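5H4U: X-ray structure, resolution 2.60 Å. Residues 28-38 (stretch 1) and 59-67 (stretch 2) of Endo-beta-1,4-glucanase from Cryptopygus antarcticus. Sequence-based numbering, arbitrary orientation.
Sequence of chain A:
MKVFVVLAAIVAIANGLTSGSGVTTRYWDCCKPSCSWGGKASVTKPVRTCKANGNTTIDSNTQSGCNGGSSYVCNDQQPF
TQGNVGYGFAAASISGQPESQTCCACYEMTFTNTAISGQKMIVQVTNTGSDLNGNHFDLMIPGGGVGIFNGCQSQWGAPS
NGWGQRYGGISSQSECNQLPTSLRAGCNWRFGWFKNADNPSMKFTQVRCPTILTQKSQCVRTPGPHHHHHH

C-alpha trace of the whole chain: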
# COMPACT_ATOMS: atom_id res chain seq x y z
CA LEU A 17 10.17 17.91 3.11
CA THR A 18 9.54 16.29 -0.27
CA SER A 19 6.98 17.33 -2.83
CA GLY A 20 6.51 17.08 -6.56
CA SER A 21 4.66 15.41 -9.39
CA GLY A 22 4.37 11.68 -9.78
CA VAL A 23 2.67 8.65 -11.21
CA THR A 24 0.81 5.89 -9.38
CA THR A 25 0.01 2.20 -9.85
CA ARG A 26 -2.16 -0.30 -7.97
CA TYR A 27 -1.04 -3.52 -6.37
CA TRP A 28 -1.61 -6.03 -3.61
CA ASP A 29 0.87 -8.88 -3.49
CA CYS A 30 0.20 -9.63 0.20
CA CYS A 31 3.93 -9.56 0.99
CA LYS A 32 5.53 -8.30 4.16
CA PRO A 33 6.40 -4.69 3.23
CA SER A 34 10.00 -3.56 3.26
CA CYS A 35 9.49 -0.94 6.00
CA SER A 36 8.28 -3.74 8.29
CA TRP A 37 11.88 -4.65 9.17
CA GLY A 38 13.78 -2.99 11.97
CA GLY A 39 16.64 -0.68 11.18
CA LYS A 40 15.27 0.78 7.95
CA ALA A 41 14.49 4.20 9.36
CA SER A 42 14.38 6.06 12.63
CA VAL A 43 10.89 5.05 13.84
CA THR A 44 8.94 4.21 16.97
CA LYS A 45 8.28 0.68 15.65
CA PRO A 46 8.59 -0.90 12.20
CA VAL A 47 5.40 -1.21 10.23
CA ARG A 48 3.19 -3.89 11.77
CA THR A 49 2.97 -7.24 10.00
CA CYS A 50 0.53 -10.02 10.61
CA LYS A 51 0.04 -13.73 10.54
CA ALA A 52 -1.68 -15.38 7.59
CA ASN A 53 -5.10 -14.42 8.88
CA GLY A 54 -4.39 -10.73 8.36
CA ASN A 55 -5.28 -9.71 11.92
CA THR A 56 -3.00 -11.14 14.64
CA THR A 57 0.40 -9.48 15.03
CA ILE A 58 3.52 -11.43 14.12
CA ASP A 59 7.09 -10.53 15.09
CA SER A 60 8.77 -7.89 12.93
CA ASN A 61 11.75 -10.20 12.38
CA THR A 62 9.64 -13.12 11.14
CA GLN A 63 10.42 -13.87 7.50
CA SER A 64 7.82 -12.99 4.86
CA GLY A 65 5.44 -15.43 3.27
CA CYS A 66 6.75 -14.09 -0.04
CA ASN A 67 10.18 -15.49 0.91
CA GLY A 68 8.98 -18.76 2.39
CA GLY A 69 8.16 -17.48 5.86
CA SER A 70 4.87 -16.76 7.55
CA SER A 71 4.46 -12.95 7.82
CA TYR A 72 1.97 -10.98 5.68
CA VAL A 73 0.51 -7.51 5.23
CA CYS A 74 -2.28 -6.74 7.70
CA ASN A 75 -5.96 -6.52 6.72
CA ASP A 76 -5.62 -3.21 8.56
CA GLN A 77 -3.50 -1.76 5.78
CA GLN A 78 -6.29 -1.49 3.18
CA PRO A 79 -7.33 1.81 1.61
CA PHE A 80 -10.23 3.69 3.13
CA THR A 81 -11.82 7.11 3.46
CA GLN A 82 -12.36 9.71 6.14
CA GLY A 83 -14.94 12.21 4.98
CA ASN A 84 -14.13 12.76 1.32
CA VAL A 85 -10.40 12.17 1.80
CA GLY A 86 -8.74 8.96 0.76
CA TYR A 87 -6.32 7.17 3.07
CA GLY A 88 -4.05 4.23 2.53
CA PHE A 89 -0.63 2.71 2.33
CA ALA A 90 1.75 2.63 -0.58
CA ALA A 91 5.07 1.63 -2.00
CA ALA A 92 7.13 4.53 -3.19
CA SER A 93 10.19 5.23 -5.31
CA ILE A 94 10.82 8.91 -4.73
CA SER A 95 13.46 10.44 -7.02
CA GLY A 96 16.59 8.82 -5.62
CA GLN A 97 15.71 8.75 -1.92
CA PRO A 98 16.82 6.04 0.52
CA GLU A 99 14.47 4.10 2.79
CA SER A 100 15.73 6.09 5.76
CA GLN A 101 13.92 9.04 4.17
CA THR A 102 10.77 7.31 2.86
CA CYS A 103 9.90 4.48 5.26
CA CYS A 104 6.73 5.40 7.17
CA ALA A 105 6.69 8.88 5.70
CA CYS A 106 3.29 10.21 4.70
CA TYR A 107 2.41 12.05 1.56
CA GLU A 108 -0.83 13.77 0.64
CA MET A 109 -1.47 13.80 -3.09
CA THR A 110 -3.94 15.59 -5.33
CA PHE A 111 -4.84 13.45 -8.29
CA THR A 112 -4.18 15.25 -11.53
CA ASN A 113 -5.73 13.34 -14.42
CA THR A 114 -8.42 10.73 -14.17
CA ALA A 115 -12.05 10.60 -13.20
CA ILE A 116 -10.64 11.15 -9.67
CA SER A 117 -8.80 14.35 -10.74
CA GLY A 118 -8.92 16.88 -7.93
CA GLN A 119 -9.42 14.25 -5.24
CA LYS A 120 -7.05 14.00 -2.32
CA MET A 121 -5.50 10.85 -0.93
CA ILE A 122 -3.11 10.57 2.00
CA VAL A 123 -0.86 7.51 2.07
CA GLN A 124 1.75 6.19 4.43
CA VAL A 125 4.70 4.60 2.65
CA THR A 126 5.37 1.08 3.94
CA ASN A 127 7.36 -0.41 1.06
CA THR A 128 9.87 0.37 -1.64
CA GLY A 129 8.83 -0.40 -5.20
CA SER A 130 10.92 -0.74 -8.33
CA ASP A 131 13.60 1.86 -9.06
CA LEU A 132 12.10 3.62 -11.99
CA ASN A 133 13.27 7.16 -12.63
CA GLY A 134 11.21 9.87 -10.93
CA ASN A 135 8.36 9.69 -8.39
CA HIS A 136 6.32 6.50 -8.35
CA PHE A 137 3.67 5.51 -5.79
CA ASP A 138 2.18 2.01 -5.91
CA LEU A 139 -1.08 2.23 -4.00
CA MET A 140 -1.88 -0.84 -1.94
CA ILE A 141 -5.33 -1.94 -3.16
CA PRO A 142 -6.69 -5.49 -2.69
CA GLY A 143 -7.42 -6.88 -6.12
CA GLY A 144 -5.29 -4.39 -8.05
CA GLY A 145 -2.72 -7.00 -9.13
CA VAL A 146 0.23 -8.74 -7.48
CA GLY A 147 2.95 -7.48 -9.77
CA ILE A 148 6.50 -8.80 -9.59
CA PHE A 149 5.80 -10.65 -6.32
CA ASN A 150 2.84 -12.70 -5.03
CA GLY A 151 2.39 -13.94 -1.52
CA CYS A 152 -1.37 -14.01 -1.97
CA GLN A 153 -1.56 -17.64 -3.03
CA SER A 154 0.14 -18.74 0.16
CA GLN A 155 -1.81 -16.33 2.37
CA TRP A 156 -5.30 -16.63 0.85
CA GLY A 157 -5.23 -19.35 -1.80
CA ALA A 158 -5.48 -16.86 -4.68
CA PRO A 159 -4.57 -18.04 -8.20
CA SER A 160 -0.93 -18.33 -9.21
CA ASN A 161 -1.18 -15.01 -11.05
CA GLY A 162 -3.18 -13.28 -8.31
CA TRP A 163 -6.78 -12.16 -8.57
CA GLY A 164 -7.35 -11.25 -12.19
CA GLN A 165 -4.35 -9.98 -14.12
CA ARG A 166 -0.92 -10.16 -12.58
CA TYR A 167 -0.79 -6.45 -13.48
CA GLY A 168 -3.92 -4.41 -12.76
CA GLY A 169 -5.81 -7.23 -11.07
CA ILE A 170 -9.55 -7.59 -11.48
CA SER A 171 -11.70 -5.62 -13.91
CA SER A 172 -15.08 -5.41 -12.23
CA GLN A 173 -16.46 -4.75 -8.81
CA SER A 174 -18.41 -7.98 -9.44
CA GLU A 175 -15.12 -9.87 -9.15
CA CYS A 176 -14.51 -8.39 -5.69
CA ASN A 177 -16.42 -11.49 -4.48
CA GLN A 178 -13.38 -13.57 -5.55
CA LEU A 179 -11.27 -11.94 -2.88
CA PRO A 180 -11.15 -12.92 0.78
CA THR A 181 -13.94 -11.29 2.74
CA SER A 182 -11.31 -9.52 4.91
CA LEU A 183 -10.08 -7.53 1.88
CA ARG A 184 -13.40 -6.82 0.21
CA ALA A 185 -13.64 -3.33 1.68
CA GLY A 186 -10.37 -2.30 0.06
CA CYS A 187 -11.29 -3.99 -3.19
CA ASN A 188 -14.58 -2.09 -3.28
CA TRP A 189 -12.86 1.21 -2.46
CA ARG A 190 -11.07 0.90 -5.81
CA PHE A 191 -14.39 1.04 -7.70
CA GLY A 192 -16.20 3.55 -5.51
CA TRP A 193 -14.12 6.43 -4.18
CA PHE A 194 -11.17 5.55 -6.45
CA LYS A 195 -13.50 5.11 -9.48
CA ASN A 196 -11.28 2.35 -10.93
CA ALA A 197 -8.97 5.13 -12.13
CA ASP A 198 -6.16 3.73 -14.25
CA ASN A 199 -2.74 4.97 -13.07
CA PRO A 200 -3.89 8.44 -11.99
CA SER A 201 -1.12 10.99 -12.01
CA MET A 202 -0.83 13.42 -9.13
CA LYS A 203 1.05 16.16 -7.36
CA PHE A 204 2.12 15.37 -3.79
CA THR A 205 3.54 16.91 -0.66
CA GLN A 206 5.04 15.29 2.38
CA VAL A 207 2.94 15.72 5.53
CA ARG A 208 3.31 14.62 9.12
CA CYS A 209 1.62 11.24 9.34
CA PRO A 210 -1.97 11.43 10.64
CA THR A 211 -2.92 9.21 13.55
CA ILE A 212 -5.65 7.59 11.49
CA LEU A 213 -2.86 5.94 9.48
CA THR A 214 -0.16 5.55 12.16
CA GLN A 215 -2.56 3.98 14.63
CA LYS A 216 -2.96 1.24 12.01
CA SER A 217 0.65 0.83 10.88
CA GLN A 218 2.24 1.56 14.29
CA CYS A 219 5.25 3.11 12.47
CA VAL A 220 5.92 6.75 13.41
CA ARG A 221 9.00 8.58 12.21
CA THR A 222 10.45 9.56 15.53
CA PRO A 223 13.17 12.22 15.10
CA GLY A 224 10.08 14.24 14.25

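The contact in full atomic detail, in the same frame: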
# COMPACT_ATOMS: atom_id res chain seq x y z
N TRP A 28 -1.42 -5.37 -4.90
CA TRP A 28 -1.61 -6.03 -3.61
C TRP A 28 -1.06 -7.45 -3.77
O TRP A 28 -1.76 -8.36 -4.21
CB TRP A 28 -3.06 -6.06 -3.18
CG TRP A 28 -3.23 -6.52 -1.78
CD1 TRP A 28 -3.22 -7.81 -1.32
CD2 TRP A 28 -3.46 -5.68 -0.65
NE1 TRP A 28 -3.43 -7.82 0.04
CE2 TRP A 28 -3.57 -6.53 0.48
CE3 TRP A 28 -3.57 -4.30 -0.48
CZ2 TRP A 28 -3.79 -6.04 1.76
CZ3 TRP A 28 -3.78 -3.81 0.79
CH2 TRP A 28 -3.90 -4.68 1.89
N ASP A 29 0.20 -7.60 -3.41
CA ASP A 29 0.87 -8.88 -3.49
C ASP A 29 0.90 -9.60 -2.15
O ASP A 29 1.47 -10.68 -2.06
CB ASP A 29 2.30 -8.69 -4.03
CG ASP A 29 3.17 -7.85 -3.12
OD1 ASP A 29 2.73 -7.47 -2.01
OD2 ASP A 29 4.31 -7.54 -3.55
N CYS A 30 0.31 -9.02 -1.11
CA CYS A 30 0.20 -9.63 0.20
C CYS A 30 1.52 -9.74 0.95
O CYS A 30 1.53 -10.30 2.06
CB CYS A 30 -0.41 -11.04 0.12
SG CYS A 30 -2.11 -11.15 -0.48
N CYS A 31 2.63 -9.25 0.40
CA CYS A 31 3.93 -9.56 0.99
C CYS A 31 4.21 -8.67 2.20
O CYS A 31 3.68 -7.56 2.33
CB CYS A 31 5.05 -9.33 -0.00
SG CYS A 31 4.87 -10.24 -1.49
N LYS A 32 5.11 -9.14 3.05
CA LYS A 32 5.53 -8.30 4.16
C LYS A 32 6.27 -7.09 3.60
O LYS A 32 7.23 -7.25 2.84
CB LYS A 32 6.42 -9.09 5.12
CG LYS A 32 7.15 -8.24 6.13
CD LYS A 32 8.22 -9.02 6.89
CE LYS A 32 9.16 -8.07 7.66
NZ LYS A 32 9.01 -8.02 9.14
N PRO A 33 5.82 -5.87 3.89
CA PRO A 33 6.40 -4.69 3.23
C PRO A 33 7.78 -4.35 3.79
O PRO A 33 8.10 -4.62 4.95
CB PRO A 33 5.38 -3.60 3.54
CG PRO A 33 4.73 -4.04 4.80
CD PRO A 33 4.75 -5.52 4.84
N SER A 34 8.59 -3.71 2.94
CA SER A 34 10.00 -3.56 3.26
C SER A 34 10.22 -2.72 4.51
O SER A 34 11.17 -2.96 5.26
CB SER A 34 10.76 -2.97 2.08
OG SER A 34 10.49 -1.59 1.94
N CYS A 35 9.34 -1.76 4.80
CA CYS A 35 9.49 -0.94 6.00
C CYS A 35 9.03 -1.66 7.26
O CYS A 35 9.01 -1.05 8.34
CB CYS A 35 8.70 0.37 5.85
SG CYS A 35 9.15 1.37 4.42
N SER A 36 8.64 -2.93 7.14
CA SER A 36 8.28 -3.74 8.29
C SER A 36 9.50 -4.40 8.95
O SER A 36 9.33 -5.08 9.96
CB SER A 36 7.27 -4.81 7.88
N TRP A 37 10.71 -4.20 8.44
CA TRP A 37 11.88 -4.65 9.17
C TRP A 37 12.40 -3.54 10.07
O TRP A 37 12.18 -2.35 9.84
CB TRP A 37 13.00 -5.11 8.24
CG TRP A 37 12.59 -6.13 7.26
CD1 TRP A 37 12.14 -5.89 6.02
CD2 TRP A 37 12.60 -7.56 7.42
NE1 TRP A 37 11.84 -7.07 5.39
CE2 TRP A 37 12.12 -8.11 6.22
CE3 TRP A 37 12.96 -8.42 8.46
CZ2 TRP A 37 11.99 -9.49 6.03
CZ3 TRP A 37 12.84 -9.78 8.26
CH2 TRP A 37 12.36 -10.30 7.05
N GLY A 38 13.10 -3.95 11.13
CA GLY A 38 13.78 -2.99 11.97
C GLY A 38 15.03 -2.45 11.30
O GLY A 38 15.61 -3.07 10.41
N ASP A 59 5.87 -11.26 14.74
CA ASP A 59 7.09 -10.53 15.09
C ASP A 59 7.69 -9.86 13.86
O ASP A 59 7.68 -10.42 12.77
CB ASP A 59 8.13 -11.44 15.76
N SER A 60 8.21 -8.64 14.05
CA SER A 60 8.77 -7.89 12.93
C SER A 60 10.00 -8.54 12.31
O SER A 60 10.35 -8.20 11.18
CB SER A 60 9.10 -6.47 13.38
OG SER A 60 9.37 -6.43 14.77
N ASN A 61 10.63 -9.50 12.98
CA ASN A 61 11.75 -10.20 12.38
C ASN A 61 11.33 -11.50 11.71
O ASN A 61 12.17 -12.13 11.06
CB ASN A 61 12.85 -10.49 13.42
CG ASN A 61 13.62 -9.23 13.84
OD1 ASN A 61 13.99 -9.07 15.00
ND2 ASN A 61 13.84 -8.32 12.89
N THR A 62 10.08 -11.93 11.85
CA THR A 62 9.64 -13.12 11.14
C THR A 62 9.75 -12.91 9.64
O THR A 62 9.39 -11.85 9.11
CB THR A 62 8.21 -13.49 11.54
OG1 THR A 62 8.16 -13.72 12.95
CG2 THR A 62 7.76 -14.76 10.84
N GLN A 63 10.26 -13.93 8.95
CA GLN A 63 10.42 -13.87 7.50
C GLN A 63 9.04 -13.81 6.82
O GLN A 63 8.01 -14.22 7.36
CB GLN A 63 11.25 -15.07 7.02
CG GLN A 63 11.39 -15.22 5.50
CD GLN A 63 12.16 -14.06 4.80
OE1 GLN A 63 13.38 -13.97 4.88
NE2 GLN A 63 11.43 -13.16 4.16
N SER A 64 9.04 -13.24 5.62
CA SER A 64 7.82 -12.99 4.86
C SER A 64 7.33 -14.25 4.16
O SER A 64 8.12 -15.08 3.70
CB SER A 64 8.09 -11.91 3.82
OG SER A 64 7.20 -12.03 2.74
N GLY A 65 6.00 -14.36 4.05
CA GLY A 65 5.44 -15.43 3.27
C GLY A 65 5.91 -15.40 1.83
O GLY A 65 6.06 -16.45 1.20
N CYS A 66 6.20 -14.20 1.31
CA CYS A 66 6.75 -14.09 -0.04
C CYS A 66 8.13 -14.72 -0.16
O CYS A 66 8.52 -15.12 -1.26
CB CYS A 66 6.74 -12.62 -0.48
SG CYS A 66 4.99 -12.18 -0.87
N ASN A 67 8.84 -14.91 0.95
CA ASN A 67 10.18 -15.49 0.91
C ASN A 67 10.21 -16.83 1.64
O ASN A 67 11.26 -17.27 2.12
CB ASN A 67 11.23 -14.54 1.48
CG ASN A 67 11.25 -13.18 0.78
OD1 ASN A 67 11.40 -13.11 -0.44
ND2 ASN A 67 11.06 -12.12 1.54
O HOH W 1 7.94 -9.63 1.76
O HOH W 2 7.37 -9.95 10.01

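Where two loop segments are not paired backbone to backbone, side chains and disulfides can do the joining. Residues 28-38 and 59-67 of this endoglucanase illustrate the principle, burying 436 Å² between them: no backbone-to-backbone hydrogen bond crosses between the stretches, and a covalent clamp, a long polar side chain and a broad ring hold them instead.

The clamp is the disulfide between Cys-31 SG and Cys-66 SG, 2.0 Å long with a chi3 of -75°. Both cysteines adopt the m rotamer, and Cys-66 points toward the opposing stretch. Local hydrogen bonds brace each half: Cys-31 N donates to Asp-29 OD1 (3.0 Å), and Cys-66 N to Ser-64 OG (2.8 Å).

Lys-32 provides the polar link. Lys-32 CB lies 3.5 Å from Ser-64 CB, each CA-to-CB bond pointing toward the other stretch, and the lysine chain then runs extended, with chi1 to chi3 all t, carrying Lys-32 CD to 3.8 Å from Thr-62 O. At the buried end, Lys-32 NZ donates a very short hydrogen bond to Ser-60 O (2.4 Å) and another, within its own stretch, to Ser-36 O (3.1 Å). Lys-32 NZ also donates to water 2 (2.7 Å), which in turn donates to Asp-59 O (2.8 Å) and Thr-62 O (2.9 Å). Lysine suits this site because its methylenes span the gap while its ammonium group bonds directly to Ser-60 O and reaches Asp-59 O and Thr-62 O through water 2. Nearer the disulfide, water 1 joins Lys-32 O to Ser-64 OG, at 2.7 Å from each.

Trp-37, the residue most covered by the other stretch, lays its indole obliquely along the turn and beyond it. Trp-37 CE3 is 3.8 Å from Ser-60 O, Trp-37 CZ3 3.7 Å from Asn-61 O, and Trp-37 CH2 4.1 Å from Gln-63 CA. The wide ring thus covers successive residues of backbone through van der Waals contact, complementing the lysine's directed bonds.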